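Local coordinates for thioredoxin-like fold domain-containing protein (Enterococcus faecalis, PDB 1Z6M) that is of unknown function but has a thioredoxin-like fold with a cysteine pair at a helix start, consistent with a thiol-disulfide oxidoreductase, at residues F34-C39 / E74-G79; R38-R43 / A103-W108; L68-K73 / M82-D87. One frame throughout, in Å; residues are numbered along the deposited sequence. Where two conformers were deposited one is given.

Contact 1 of 3, residues F34-C39 / E74-G79; sequences FINVRC and ESLQRG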
loop_
_atom_site.group_PDB
_atom_site.type_symbol
_atom_site.label_atom_id
_atom_site.label_comp_id
_atom_site.label_asym_id
_atom_site.label_seq_id
_atom_site.Cartn_x
_atom_site.Cartn_y
_atom_site.Cartn_z
ATOM N N PHE A 34 3.286 2.669 2.128
ATOM C CA PHE A 34 3.441 3.122 0.745
ATOM C C PHE A 34 3.709 1.895 -0.109
ATOM O O PHE A 34 4.719 1.208 0.069
ATOM C CB PHE A 34 4.613 4.107 0.612
ATOM C CG PHE A 34 4.342 5.468 1.189
ATOM C CD1 PHE A 34 4.527 5.717 2.553
ATOM C CD2 PHE A 34 3.891 6.507 0.373
ATOM C CE1 PHE A 34 4.291 6.984 3.088
ATOM C CE2 PHE A 34 3.644 7.762 0.897
ATOM C CZ PHE A 34 3.836 8.003 2.249
ATOM N N ILE A 35 2.789 1.607 -1.021
ATOM C CA ILE A 35 2.888 0.407 -1.831
ATOM C C ILE A 35 2.480 0.697 -3.275
ATOM O O ILE A 35 1.797 1.685 -3.573
ATOM C CB ILE A 35 2.023 -0.772 -1.291
ATOM C CG1 ILE A 35 0.548 -0.411 -1.298
ATOM C CG2 ILE A 35 2.498 -1.251 0.109
ATOM C CD1 ILE A 35 -0.354 -1.632 -1.102
ATOM N N ASN A 36 2.910 -0.178 -4.174
ATOM C CA ASN A 36 2.382 -0.196 -5.530
ATOM C C ASN A 36 1.954 -1.636 -5.788
ATOM O O ASN A 36 2.713 -2.572 -5.528
ATOM C CB ASN A 36 3.443 0.285 -6.533
ATOM C CG ASN A 36 2.941 0.280 -7.968
ATOM O OD1 ASN A 36 2.650 -0.775 -8.519
ATOM N ND2 ASN A 36 2.847 1.464 -8.579
ATOM N N VAL A 37 0.729 -1.824 -6.257
ATOM C CA VAL A 37 0.154 -3.171 -6.321
ATOM C C VAL A 37 0.757 -4.072 -7.377
ATOM O O VAL A 37 0.487 -5.267 -7.377
ATOM C CB VAL A 37 -1.394 -3.202 -6.440
ATOM C CG1 VAL A 37 -2.041 -2.594 -5.219
ATOM C CG2 VAL A 37 -1.885 -2.576 -7.758
ATOM N N ARG A 38 1.586 -3.524 -8.270
ATOM C CA ARG A 38 2.317 -4.393 -9.211
ATOM C C ARG A 38 3.644 -4.882 -8.643
ATOM O O ARG A 38 4.273 -5.781 -9.184
ATOM C CB ARG A 38 2.553 -3.708 -10.560
ATOM C CG ARG A 38 2.801 -4.706 -11.712
ATOM C CD ARG A 38 4.259 -4.840 -12.081
ATOM N NE ARG A 38 4.484 -5.934 -13.031
ATOM C CZ ARG A 38 4.660 -7.205 -12.679
ATOM N NH1 ARG A 38 4.642 -7.561 -11.405
ATOM N NH2 ARG A 38 4.857 -8.130 -13.607
ATOM N N CYS A 39 4.071 -4.282 -7.541
ATOM C CA CYS A 39 5.385 -4.585 -7.022
ATOM C C CYS A 39 5.418 -5.953 -6.329
ATOM O O CYS A 39 4.625 -6.200 -5.434
ATOM C CB CYS A 39 5.804 -3.464 -6.063
ATOM S SG CYS A 39 7.298 -3.832 -5.141
ATOM N N GLU A 74 8.657 1.559 -15.609
ATOM C CA GLU A 74 7.741 1.039 -16.620
ATOM C C GLU A 74 6.845 -0.090 -16.100
ATOM O O GLU A 74 5.628 -0.054 -16.285
ATOM C CB GLU A 74 8.516 0.592 -17.858
ATOM C CG GLU A 74 7.661 0.379 -19.090
ATOM C CD GLU A 74 8.517 0.309 -20.327
ATOM O OE1 GLU A 74 8.688 1.353 -20.995
ATOM O OE2 GLU A 74 9.055 -0.780 -20.600
ATOM N N SER A 75 7.442 -1.080 -15.448
ATOM C CA SER A 75 6.664 -2.207 -14.937
ATOM C C SER A 75 5.602 -1.728 -13.947
ATOM O O SER A 75 4.440 -2.141 -14.030
ATOM C CB SER A 75 7.570 -3.253 -14.289
ATOM O OG SER A 75 8.210 -2.722 -13.152
ATOM N N LEU A 76 5.990 -0.834 -13.040
ATOM C CA LEU A 76 5.080 -0.391 -11.998
ATOM C C LEU A 76 3.943 0.484 -12.505
ATOM O O LEU A 76 2.925 0.632 -11.823
ATOM C CB LEU A 76 5.831 0.292 -10.854
ATOM C CG LEU A 76 6.839 -0.580 -10.091
ATOM C CD1 LEU A 76 7.390 0.202 -8.902
ATOM C CD2 LEU A 76 6.223 -1.888 -9.632
ATOM N N GLN A 77 4.080 1.021 -13.715
ATOM C CA GLN A 77 2.966 1.742 -14.311
ATOM C C GLN A 77 1.711 0.875 -14.467
ATOM O O GLN A 77 0.592 1.391 -14.441
ATOM C CB GLN A 77 3.369 2.364 -15.646
ATOM C CG GLN A 77 4.379 3.499 -15.497
ATOM C CD GLN A 77 4.748 4.137 -16.821
ATOM O OE1 GLN A 77 4.021 4.011 -17.800
ATOM N NE2 GLN A 77 5.879 4.835 -16.853
ATOM N N ARG A 78 1.880 -0.437 -14.638
ATOM C CA ARG A 78 0.734 -1.336 -14.644
ATOM C C ARG A 78 -0.018 -1.262 -13.308
ATOM O O ARG A 78 -1.260 -1.263 -13.277
ATOM C CB ARG A 78 1.164 -2.779 -14.941
ATOM C CG ARG A 78 1.400 -3.111 -16.442
ATOM C CD ARG A 78 2.875 -3.167 -16.843
ATOM N NE ARG A 78 3.470 -1.872 -17.176
ATOM C CZ ARG A 78 3.359 -1.265 -18.354
ATOM N NH1 ARG A 78 2.625 -1.803 -19.327
ATOM N NH2 ARG A 78 3.968 -0.101 -18.546
ATOM N N GLY A 79 0.742 -1.187 -12.211
ATOM C CA GLY A 79 0.148 -1.025 -10.892
ATOM C C GLY A 79 -0.613 0.273 -10.777
ATOM O O GLY A 79 -1.682 0.316 -10.170
#

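Contact 2 of 3, residues R38-R43 / A103-W108; sequences RCPYCR and ATQDEW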
loop_
_atom_site.group_PDB
_atom_site.type_symbol
_atom_site.label_atom_id
_atom_site.label_comp_id
_atom_site.label_asym_id
_atom_site.label_seq_id
_atom_site.Cartn_x
_atom_site.Cartn_y
_atom_site.Cartn_z
ATOM N N ARG A 38 1.586 -3.524 -8.270
ATOM C CA ARG A 38 2.317 -4.393 -9.211
ATOM C C ARG A 38 3.644 -4.882 -8.643
ATOM O O ARG A 38 4.273 -5.781 -9.184
ATOM C CB ARG A 38 2.553 -3.708 -10.560
ATOM C CG ARG A 38 2.801 -4.706 -11.712
ATOM C CD ARG A 38 4.259 -4.840 -12.081
ATOM N NE ARG A 38 4.484 -5.934 -13.031
ATOM C CZ ARG A 38 4.660 -7.205 -12.679
ATOM N NH1 ARG A 38 4.642 -7.561 -11.405
ATOM N NH2 ARG A 38 4.857 -8.130 -13.607
ATOM N N CYS A 39 4.071 -4.282 -7.541
ATOM C CA CYS A 39 5.385 -4.585 -7.022
ATOM C C CYS A 39 5.418 -5.953 -6.329
ATOM O O CYS A 39 4.625 -6.200 -5.434
ATOM C CB CYS A 39 5.804 -3.464 -6.063
ATOM S SG CYS A 39 7.298 -3.832 -5.141
ATOM N N PRO A 40 6.370 -6.832 -6.700
ATOM C CA PRO A 40 6.428 -8.138 -6.030
ATOM C C PRO A 40 6.959 -8.064 -4.591
ATOM O O PRO A 40 6.695 -8.959 -3.769
ATOM C CB PRO A 40 7.347 -8.948 -6.943
ATOM C CG PRO A 40 8.263 -7.922 -7.543
ATOM C CD PRO A 40 7.377 -6.713 -7.772
ATOM N N TYR A 41 7.674 -6.992 -4.272
ATOM C CA TYR A 41 8.152 -6.805 -2.906
ATOM C C TYR A 41 6.963 -6.382 -2.039
ATOM O O TYR A 41 6.821 -6.832 -0.907
ATOM C CB TYR A 41 9.281 -5.770 -2.851
ATOM C CG TYR A 41 10.497 -6.113 -3.677
ATOM C CD1 TYR A 41 10.491 -5.950 -5.060
ATOM C CD2 TYR A 41 11.665 -6.575 -3.072
ATOM C CE1 TYR A 41 11.614 -6.240 -5.823
ATOM C CE2 TYR A 41 12.791 -6.878 -3.828
ATOM C CZ TYR A 41 12.756 -6.705 -5.203
ATOM O OH TYR A 41 13.854 -6.977 -5.976
ATOM N N CYS A 42 6.094 -5.539 -2.592
ATOM C CA CYS A 42 4.837 -5.180 -1.931
ATOM C C CYS A 42 3.938 -6.404 -1.790
ATOM O O CYS A 42 3.290 -6.573 -0.761
ATOM C CB CYS A 42 4.103 -4.079 -2.680
ATOM S SG CYS A 42 4.967 -2.511 -2.642
ATOM N N ARG A 43 3.914 -7.266 -2.811
ATOM C CA ARG A 43 3.169 -8.528 -2.720
ATOM C C ARG A 43 3.651 -9.371 -1.537
ATOM O O ARG A 43 2.837 -9.911 -0.777
ATOM C CB ARG A 43 3.242 -9.332 -4.027
ATOM C CG ARG A 43 2.492 -10.667 -3.992
ATOM C CD ARG A 43 2.582 -11.423 -5.327
ATOM N NE ARG A 43 3.970 -11.758 -5.650
ATOM C CZ ARG A 43 4.395 -12.249 -6.809
ATOM N NH1 ARG A 43 3.548 -12.518 -7.786
ATOM N NH2 ARG A 43 5.688 -12.481 -6.969
ATOM N N ALA A 103 -2.973 -11.333 -5.755
ATOM C CA ALA A 103 -3.032 -12.747 -6.106
ATOM C C ALA A 103 -2.925 -12.986 -7.615
ATOM O O ALA A 103 -2.488 -14.051 -8.044
ATOM C CB ALA A 103 -4.307 -13.367 -5.583
ATOM N N THR A 104 -3.333 -11.997 -8.409
ATOM C CA THR A 104 -3.304 -12.086 -9.866
ATOM C C THR A 104 -2.176 -11.271 -10.512
ATOM O O THR A 104 -2.151 -11.094 -11.730
ATOM C CB THR A 104 -4.657 -11.637 -10.466
ATOM O OG1 THR A 104 -4.951 -10.284 -10.065
ATOM C CG2 THR A 104 -5.798 -12.593 -10.031
ATOM N N GLN A 105 -1.216 -10.825 -9.701
ATOM C CA GLN A 105 -0.195 -9.869 -10.135
ATOM C C GLN A 105 0.559 -10.285 -11.395
ATOM O O GLN A 105 0.860 -9.449 -12.250
ATOM C CB GLN A 105 0.792 -9.599 -8.991
ATOM C CG GLN A 105 1.745 -8.441 -9.240
ATOM C CD GLN A 105 2.696 -8.275 -8.095
ATOM O OE1 GLN A 105 3.690 -8.997 -7.989
ATOM N NE2 GLN A 105 2.373 -7.354 -7.191
ATOM N N ASP A 106 0.866 -11.572 -11.518
ATOM C CA ASP A 106 1.603 -12.048 -12.693
ATOM C C ASP A 106 0.758 -12.118 -13.959
ATOM O O ASP A 106 1.300 -12.134 -15.062
ATOM C CB ASP A 106 2.256 -13.395 -12.408
ATOM C CG ASP A 106 3.232 -13.321 -11.258
ATOM O OD1 ASP A 106 4.145 -12.472 -11.310
ATOM O OD2 ASP A 106 3.067 -14.095 -10.298
ATOM N N GLU A 107 -0.560 -12.155 -13.787
ATOM C CA GLU A 107 -1.501 -12.222 -14.906
ATOM C C GLU A 107 -1.672 -10.878 -15.580
ATOM O O GLU A 107 -1.666 -10.805 -16.804
ATOM C CB GLU A 107 -2.865 -12.753 -14.454
ATOM C CG GLU A 107 -2.833 -14.216 -14.043
ATOM C CD GLU A 107 -4.195 -14.767 -13.640
ATOM O OE1 GLU A 107 -5.242 -14.134 -13.930
ATOM O OE2 GLU A 107 -4.226 -15.868 -13.050
ATOM N N TRP A 108 -1.849 -9.818 -14.793
ATOM C CA TRP A 108 -2.076 -8.486 -15.369
ATOM C C TRP A 108 -0.801 -7.636 -15.385
ATOM O O TRP A 108 -0.714 -6.651 -16.134
ATOM C CB TRP A 108 -3.216 -7.752 -14.639
ATOM C CG TRP A 108 -3.001 -7.614 -13.161
ATOM C CD1 TRP A 108 -3.507 -8.419 -12.177
ATOM C CD2 TRP A 108 -2.235 -6.597 -12.496
ATOM N NE1 TRP A 108 -3.092 -7.971 -10.939
ATOM C CE2 TRP A 108 -2.301 -6.863 -11.110
ATOM C CE3 TRP A 108 -1.483 -5.499 -12.941
ATOM C CZ2 TRP A 108 -1.644 -6.070 -10.165
ATOM C CZ3 TRP A 108 -0.831 -4.705 -11.998
ATOM C CH2 TRP A 108 -0.920 -4.993 -10.631
HETATM O O HOH W 1 4.855 -10.180 -10.064
HETATM O O HOH W 2 5.312 -10.991 -13.389
HETATM O O HOH W 3 6.157 -13.797 -9.747
#

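Contact 3 of 3, residues L68-K73 / M82-D87; sequences LFDKEK and MHHYID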
loop_
_atom_site.group_PDB
_atom_site.type_symbol
_atom_site.label_atom_id
_atom_site.label_comp_id
_atom_site.label_asym_id
_atom_site.label_seq_id
_atom_site.Cartn_x
_atom_site.Cartn_y
_atom_site.Cartn_z
ATOM N N LEU A 68 -1.449 4.259 -1.978
ATOM C CA LEU A 68 -1.167 3.645 -3.280
ATOM C C LEU A 68 -0.358 4.630 -4.105
ATOM O O LEU A 68 -0.870 5.658 -4.558
ATOM C CB LEU A 68 -2.463 3.211 -3.967
ATOM C CG LEU A 68 -3.271 2.185 -3.159
ATOM C CD1 LEU A 68 -4.523 1.814 -3.928
ATOM C CD2 LEU A 68 -2.477 0.937 -2.826
ATOM N N PHE A 69 0.929 4.312 -4.229
ATOM C CA PHE A 69 1.945 5.205 -4.778
ATOM C C PHE A 69 2.109 4.876 -6.263
ATOM O O PHE A 69 2.698 3.837 -6.626
ATOM C CB PHE A 69 3.235 4.929 -3.984
ATOM C CG PHE A 69 4.378 5.909 -4.186
ATOM C CD1 PHE A 69 4.326 6.974 -5.084
ATOM C CD2 PHE A 69 5.557 5.706 -3.467
ATOM C CE1 PHE A 69 5.438 7.824 -5.231
ATOM C CE2 PHE A 69 6.645 6.543 -3.614
ATOM C CZ PHE A 69 6.592 7.602 -4.505
ATOM N N ASP A 70 1.562 5.739 -7.130
ATOM C CA ASP A 70 1.806 5.578 -8.584
ATOM C C ASP A 70 3.264 5.904 -8.873
ATOM O O ASP A 70 3.771 6.944 -8.429
ATOM C CB ASP A 70 0.915 6.434 -9.508
ATOM C CG ASP A 70 -0.584 6.149 -9.356
ATOM O OD1 ASP A 70 -1.019 5.309 -8.512
ATOM O OD2 ASP A 70 -1.345 6.764 -10.149
ATOM N N LYS A 71 3.928 5.037 -9.635
ATOM C CA LYS A 71 5.370 5.133 -9.819
ATOM C C LYS A 71 5.716 5.240 -11.288
ATOM O O LYS A 71 4.916 4.881 -12.145
ATOM C CB LYS A 71 6.061 3.900 -9.226
ATOM C CG LYS A 71 5.972 3.768 -7.714
ATOM C CD LYS A 71 6.765 4.839 -6.972
ATOM C CE LYS A 71 8.261 4.671 -7.111
ATOM N NZ LYS A 71 8.934 5.947 -6.780
ATOM N N GLU A 72 6.938 5.694 -11.564
ATOM C CA GLU A 72 7.411 5.981 -12.917
ATOM C C GLU A 72 7.957 4.763 -13.654
ATOM O O GLU A 72 7.883 4.690 -14.893
ATOM C CB GLU A 72 8.490 7.070 -12.871
ATOM C CG GLU A 72 7.967 8.423 -12.413
ATOM C CD GLU A 72 7.067 9.081 -13.445
ATOM O OE1 GLU A 72 7.584 9.542 -14.481
ATOM O OE2 GLU A 72 5.844 9.147 -13.218
ATOM N N LYS A 73 8.551 3.832 -12.909
ATOM C CA LYS A 73 9.201 2.667 -13.513
ATOM C C LYS A 73 8.211 1.938 -14.414
ATOM O O LYS A 73 7.056 1.730 -14.035
ATOM C CB LYS A 73 9.748 1.727 -12.430
ATOM C CG LYS A 73 10.383 0.466 -12.984
ATOM C CD LYS A 73 11.059 -0.346 -11.904
ATOM C CE LYS A 73 10.836 -1.835 -12.093
ATOM N NZ LYS A 73 11.515 -2.389 -13.301
HETATM N N MSE A 82 -4.113 -0.133 -11.914
HETATM C CA MSE A 82 -4.907 -0.830 -10.910
HETATM C C MSE A 82 -5.296 0.040 -9.723
HETATM O O MSE A 82 -6.406 -0.081 -9.202
HETATM C CB MSE A 82 -4.173 -2.086 -10.438
HETATM C CG MSE A 82 -4.285 -3.257 -11.402
HETATM SE SE MSE A 82 -5.981 -4.009 -11.413
HETATM C CE MSE A 82 -5.798 -5.197 -12.786
ATOM N N HIS A 83 -4.393 0.929 -9.307
ATOM C CA HIS A 83 -4.671 1.836 -8.199
ATOM C C HIS A 83 -5.907 2.683 -8.440
ATOM O O HIS A 83 -6.537 3.151 -7.492
ATOM C CB HIS A 83 -3.500 2.777 -7.977
ATOM C CG HIS A 83 -2.271 2.104 -7.462
ATOM N ND1 HIS A 83 -1.060 2.750 -7.392
ATOM C CD2 HIS A 83 -2.067 0.858 -6.974
ATOM C CE1 HIS A 83 -0.160 1.932 -6.874
ATOM N NE2 HIS A 83 -0.743 0.774 -6.620
ATOM N N HIS A 84 -6.249 2.893 -9.707
ATOM C CA HIS A 84 -7.353 3.782 -10.048
ATOM C C HIS A 84 -8.702 3.073 -10.075
ATOM O O HIS A 84 -9.716 3.708 -10.373
ATOM C CB HIS A 84 -7.057 4.500 -11.368
ATOM C CG HIS A 84 -5.713 5.153 -11.386
ATOM N ND1 HIS A 84 -4.993 5.341 -12.545
ATOM C CD2 HIS A 84 -4.934 5.621 -10.379
ATOM C CE1 HIS A 84 -3.838 5.913 -12.252
ATOM N NE2 HIS A 84 -3.774 6.086 -10.944
ATOM N N TYR A 85 -8.701 1.774 -9.749
ATOM C CA TYR A 85 -9.911 0.956 -9.656
ATOM C C TYR A 85 -10.288 0.669 -8.202
ATOM O O TYR A 85 -11.145 -0.170 -7.922
ATOM C CB TYR A 85 -9.749 -0.353 -10.462
ATOM C CG TYR A 85 -9.794 -0.116 -11.950
ATOM C CD1 TYR A 85 -8.673 0.326 -12.652
ATOM C CD2 TYR A 85 -10.978 -0.311 -12.657
ATOM C CE1 TYR A 85 -8.725 0.570 -14.021
ATOM C CE2 TYR A 85 -11.044 -0.070 -14.018
ATOM C CZ TYR A 85 -9.914 0.374 -14.695
ATOM O OH TYR A 85 -9.972 0.619 -16.050
ATOM N N ILE A 86 -9.640 1.381 -7.280
ATOM C CA ILE A 86 -9.860 1.204 -5.861
ATOM C C ILE A 86 -10.995 2.096 -5.395
ATOM O O ILE A 86 -10.983 3.313 -5.614
ATOM C CB ILE A 86 -8.546 1.450 -5.065
ATOM C CG1 ILE A 86 -7.565 0.296 -5.324
ATOM C CG2 ILE A 86 -8.818 1.647 -3.571
ATOM C CD1 ILE A 86 -7.962 -1.045 -4.704
ATOM N N ASP A 87 -11.978 1.461 -4.760
ATOM C CA ASP A 87 -13.162 2.140 -4.271
ATOM C C ASP A 87 -12.919 2.645 -2.863
ATOM O O ASP A 87 -13.118 1.917 -1.892
ATOM C CB ASP A 87 -14.363 1.195 -4.288
ATOM C CG ASP A 87 -15.658 1.888 -3.896
ATOM O OD1 ASP A 87 -15.621 3.099 -3.564
ATOM O OD2 ASP A 87 -16.714 1.220 -3.912
#

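Contact 1 of 3, residues F34-C39 / E74-G79
R38 lies with its aliphatic part against segment 74-79, which runs into helix 77-83: R38 CB sits 3.5 Å from G79 N, and R38 CD comes within 3.3 Å of S75 O, a carbonyl near the plane of the guanidinium at its edge. CG stands anti to the backbone N (chi1 -158°) and the chain then bends, running beside R78 in the same direction; the guanidinium planes are 45° apart. The strongest polar partner of R38 NE is G109 O, beyond the two segments. L76 buries about as much surface as R38. L76 CD2 is the branch that touches, 3.8 Å from C39 N and 3.9 Å from C39 CB, while the L76 carbonyl faces N36. N36 ND2 gives a weak bond to L76 O, 3.3 Å long, and the same amide nitrogen also donates to F69 O. On the other side of that amide, N36 OD1 accepts from R38 N at 3.0 Å with an N-H...O angle of 158°, which makes an Asx turn. N36 OD1 also lies 3.5 Å from G79 CA. With no side chain at G79, the chains come close here, the R38 and G79 CA atoms being the nearest pair across the contact. The buried N36 amide therefore works at both ends: its oxygen shapes the turn leading to C39, the first cysteine of a thioredoxin-type CxxC pattern, and its nitrogen ties that turn to segment 74-79 and the neighbouring loop. Its two ends being held should leave the amide little freedom to flip.

Contact 2 of 3, residues R38-R43 / A103-W108
R38 meets W108 first, R38 CG approaching W108 CZ3 at 3.6 Å and R38 CA lying as near to CH2; the aliphatic chain slides past the indole in the opposite direction, while the guanidinium goes on to water. Water 1 accepts from NH1 and water 2 from NH2, both at the edge of the group, whereas NE turns to G109 O. Each water also neighbours D106 OD1, and water 1 lies 2.7 Å from Q105 OE1. The arginine and aspartate charges, with R38 NH1 and D106 OD1 4.9 Å apart, are thus joined through solvent. At C39 the contact passes to the backbone: Q105 NE2 gives a weak bond to C39 O, 3.1 Å long, and its stronger one to V37 O. Q105 CG is anti to the backbone N (chi1 -170°), and the chain runs on extended from it to bring the amide to C39 O. C39 SG in turn accepts from C42 N at 3.3 Å, an N-cap bond from the backbone of C42 to the thiol of C39 at the start of helix 40-58. P40 adds a lighter touch, P40 CA being 3.5 Å from Q105 OE1. R43 closes the walk. In one of its two conformers, Q105 OE1 sits over one guanidinium face, offset toward the rim, and R43 NH1 makes a salt bridge to D106 OD2 at 3.0 Å, coming from above the carboxylate plane; water 3 joins R43 NH2 to D106 OD1. Short helix 105-108 thus packs beside the start of helix 40-58. F102 of helix 91-103 touches both C42 and R43, whereas W108 also touches R78 and M82 of helix 77-83 and V116 of helix 113-123.

Contact 3 of 3, residues L68-K73 / M82-D87
A pair of His-carboxylate hydrogen bonds, both made to D70, ties the loop after strand 62-68 to H83 and H84, in the 82-87 segment that follows on from helix 77-83. D70 OD1 takes H83 ND1 at 2.8 Å with a nearly straight N-H...O angle of 163°. The nitrogen arrives nearly along the C-O axis, and the oxygen lies close to the imidazole plane. D70 OD2 takes H84 NE2 at 2.6 Å, on the syn side and a little out of the carboxylate plane. Here the two groups meet tip to tip, their planes 51° apart, whereas D70 and H83 slide past each other. L68 covers one face of the H83 ring: L68 CB stands over its centre, 3.7 Å from the H83 ring centroid and only 9° off the normal, a CH-pi contact. At the ring edge, F69 O lies 3.4 Å from H83 CE1. Farther along the leucine, L68 CD1 packs on I86 CG1 at 3.7 Å, and I86 itself goes on to A94, L98 and M101 of helix 91-103. V135 of helix 132-145 touches both D70 and H84. The second nitrogen of H83 is also used, since NE2 accepts from V37 N, in the turn leading to the CxxC pattern. The leucine on one face and the bonds at both nitrogens fix the rotation of the H83 ring. D70 thus joins the two histidines through separate oxygens, and H83, donating from ND1 and accepting at NE2, bridges the loop and the CxxC turn.

How the contacts relate
Strand 29-35 leads into the turn where contacts 1 and 2 both begin, sharing R38 and C39. From there the chain runs through helix 40-58 and strand 62-68 into the loop 68-73, then returns to the turn at 74-79, closing contact 1. Contact 3 closes a short loop, from 68-73 to 82-87, around most of helix 77-83; its segments alternate with those of contact 1, so the two cross. Contact 2 closes last, at 103-108, and contact 3 is nested inside its long loop. I35 O bonded to F69 N and Q77 NE2 to E72 O join contacts 1 and 3. Together the three tie the ends of two inner strands of the sheet, the CxxC turn and the helical part.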